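Local coordinates for CurK, CurL fusion protein (PDB 4MYZ) that is an engineered fusion of the CurK C-terminal and CurL N-terminal docking domains, whose pairing probably helps order successive modules of the curacin A polyketide synthase, at residues E17-V22 against L54-R59. Sequence-based numbering, arbitrary orientation.
Sequences ELEASV and LSALQR
Ala56 and Glu19 bring two helices to a CA–CA distance of 5.6 Å, a worked example of how a small side chain lets helices approach closely, here where the first turn of helix 56-71 meets the N-terminal half of helix 15-32. The Ala56 methyl points at the CurK helix and is met there by the stem of Glu19 rather than by its charge: Ala56 CB lies 3.9 Å from Glu19 CB, and it rests equally close to the carbonyl oxygen of the same residue. One turn on, Val22 adds a looser contact. With CG1 anti to the backbone N (chi1 163°), this branch reaches across the interface to 4.0 Å from Ala56 O and 4.3 Å from Ala56 CB.

Glu19 has CG anti to its carbonyl carbon (chi1 -68°) and an extended chain beyond, which sends the carboxylate up alongside its own helix, near enough to the first amide of the CurL helix for one water to span the gap. This water accepts from Ala56 N at 3.0 Å and donates weakly to Glu19 OE1. The first-turn amide is thereby given a partner, and the carboxylate, lying near the positive end of the helix, may be mildly stabilised there. Next to it a capping box fixes the same end: Ser55 N gives a nearly straight 2.9 Å bond to Gln58 OE1, tilted 15° from the carbonyl plane, and Ser55 OG weakly accepts from Gln58 N.

The contact pairs the CurK part, helix 15-32, with the CurL part, helix 56-71, of an engineered fusion. Farther along, Val22 also touches Ala60, and Arg59 lies on Leu23 and Ile26. Leu18 and Leu57 pack against Leu57 and Leu18 of the second subunit, and Val22 against its Leu61, placing this helix pair within a dimeric helical bundle.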
loop_
_atom_site.group_PDB
_atom_site.type_symbol
_atom_site.label_atom_id
_atom_site.label_comp_id
_atom_site.label_asym_id
_atom_site.label_seq_id
_atom_site.Cartn_x
_atom_site.Cartn_y
_atom_site.Cartn_z
ATOM N N GLU B 17 12.171 2.808 9.874
ATOM C CA GLU B 17 12.589 3.159 8.505
ATOM C C GLU B 17 11.647 2.601 7.446
ATOM O O GLU B 17 11.386 3.249 6.449
ATOM C CB GLU B 17 13.997 2.663 8.215
ATOM C CG GLU B 17 15.077 3.368 9.007
ATOM C CD GLU B 17 16.456 2.778 8.783
ATOM O OE1 GLU B 17 16.609 1.525 8.736
ATOM O OE2 GLU B 17 17.423 3.574 8.682
ATOM N N LEU B 18 11.133 1.405 7.672
ATOM C CA LEU B 18 10.138 0.807 6.787
ATOM C C LEU B 18 8.854 1.634 6.738
ATOM O O LEU B 18 8.330 1.938 5.654
ATOM C CB LEU B 18 9.874 -0.634 7.232
ATOM C CG LEU B 18 8.705 -1.367 6.588
ATOM C CD1 LEU B 18 8.951 -1.537 5.089
ATOM C CD2 LEU B 18 8.443 -2.696 7.273
ATOM N N GLU B 19 8.369 2.049 7.910
ATOM C CA GLU B 19 7.216 2.948 7.972
ATOM C C GLU B 19 7.465 4.236 7.194
ATOM O O GLU B 19 6.599 4.665 6.425
ATOM C CB GLU B 19 6.839 3.238 9.433
ATOM C CG GLU B 19 6.298 2.048 10.183
ATOM C CD GLU B 19 6.107 2.265 11.655
ATOM O OE1 GLU B 19 6.238 3.414 12.127
ATOM O OE2 GLU B 19 5.831 1.275 12.377
ATOM N N ALA B 20 8.622 4.857 7.372
ATOM C CA ALA B 20 8.950 6.080 6.658
ATOM C C ALA B 20 8.986 5.866 5.157
ATOM O O ALA B 20 8.489 6.698 4.397
ATOM C CB ALA B 20 10.267 6.633 7.121
ATOM N N SER B 21 9.565 4.743 4.731
ATOM C CA SER B 21 9.676 4.445 3.319
ATOM C C SER B 21 8.292 4.209 2.689
ATOM O O SER B 21 8.037 4.632 1.556
ATOM C CB SER B 21 10.545 3.221 3.104
ATOM O OG SER B 21 11.908 3.492 3.437
ATOM N N VAL B 22 7.415 3.510 3.407
ATOM C CA VAL B 22 6.046 3.322 2.965
ATOM C C VAL B 22 5.372 4.689 2.774
ATOM O O VAL B 22 4.699 4.938 1.778
ATOM C CB VAL B 22 5.304 2.419 3.956
ATOM C CG1 VAL B 22 3.793 2.514 3.793
ATOM C CG2 VAL B 22 5.786 0.997 3.770
ATOM N N LEU B 54 -3.546 8.123 11.635
ATOM C CA LEU B 54 -3.372 6.814 10.985
ATOM C C LEU B 54 -1.930 6.359 11.040
ATOM O O LEU B 54 -0.985 7.181 10.939
ATOM C CB LEU B 54 -3.767 6.863 9.530
ATOM C CG LEU B 54 -5.204 7.247 9.239
ATOM C CD1 LEU B 54 -5.472 7.168 7.738
ATOM C CD2 LEU B 54 -6.145 6.372 10.022
ATOM N N SER B 55 -1.738 5.057 11.178
ATOM C CA SER B 55 -0.411 4.486 11.064
ATOM C C SER B 55 -0.025 4.273 9.598
ATOM O O SER B 55 -0.887 4.312 8.703
ATOM C CB SER B 55 -0.398 3.137 11.766
ATOM O OG SER B 55 -1.221 2.199 11.089
ATOM N N ALA B 56 1.258 4.028 9.330
ATOM C CA ALA B 56 1.711 3.747 7.969
ATOM C C ALA B 56 0.958 2.577 7.329
ATOM O O ALA B 56 0.626 2.629 6.161
ATOM C CB ALA B 56 3.213 3.478 7.944
ATOM N N LEU B 57 0.690 1.524 8.089
ATOM C CA LEU B 57 0.011 0.372 7.520
ATOM C C LEU B 57 -1.433 0.718 7.153
ATOM O O LEU B 57 -1.954 0.259 6.153
ATOM C CB LEU B 57 0.064 -0.843 8.477
ATOM C CG LEU B 57 -0.440 -2.171 7.876
ATOM C CD1 LEU B 57 0.326 -2.582 6.652
ATOM C CD2 LEU B 57 -0.358 -3.225 9.004
ATOM N N GLN B 58 -2.088 1.519 7.976
ATOM C CA GLN B 58 -3.446 1.989 7.659
ATOM C C GLN B 58 -3.424 2.832 6.400
ATOM O O GLN B 58 -4.291 2.676 5.519
ATOM C CB GLN B 58 -4.032 2.787 8.821
ATOM C CG GLN B 58 -4.473 1.886 9.985
ATOM C CD GLN B 58 -4.819 2.656 11.244
ATOM O OE1 GLN B 58 -4.245 3.681 11.553
ATOM N NE2 GLN B 58 -5.701 2.053 12.053
ATOM N N ARG B 59 -2.483 3.780 6.331
ATOM C CA ARG B 59 -2.368 4.573 5.116
ATOM C C ARG B 59 -2.050 3.713 3.891
ATOM O O ARG B 59 -2.512 3.996 2.785
ATOM C CB ARG B 59 -1.358 5.699 5.262
ATOM C CG ARG B 59 -1.713 6.757 6.270
ATOM C CD ARG B 59 -0.902 7.995 5.966
ATOM N NE ARG B 59 -1.103 9.110 6.886
ATOM C CZ ARG B 59 -2.060 10.014 6.783
ATOM N NH1 ARG B 59 -2.989 9.924 5.846
ATOM N NH2 ARG B 59 -2.070 11.038 7.634
HETATM O O HOH W 1 3.365 4.645 11.430
#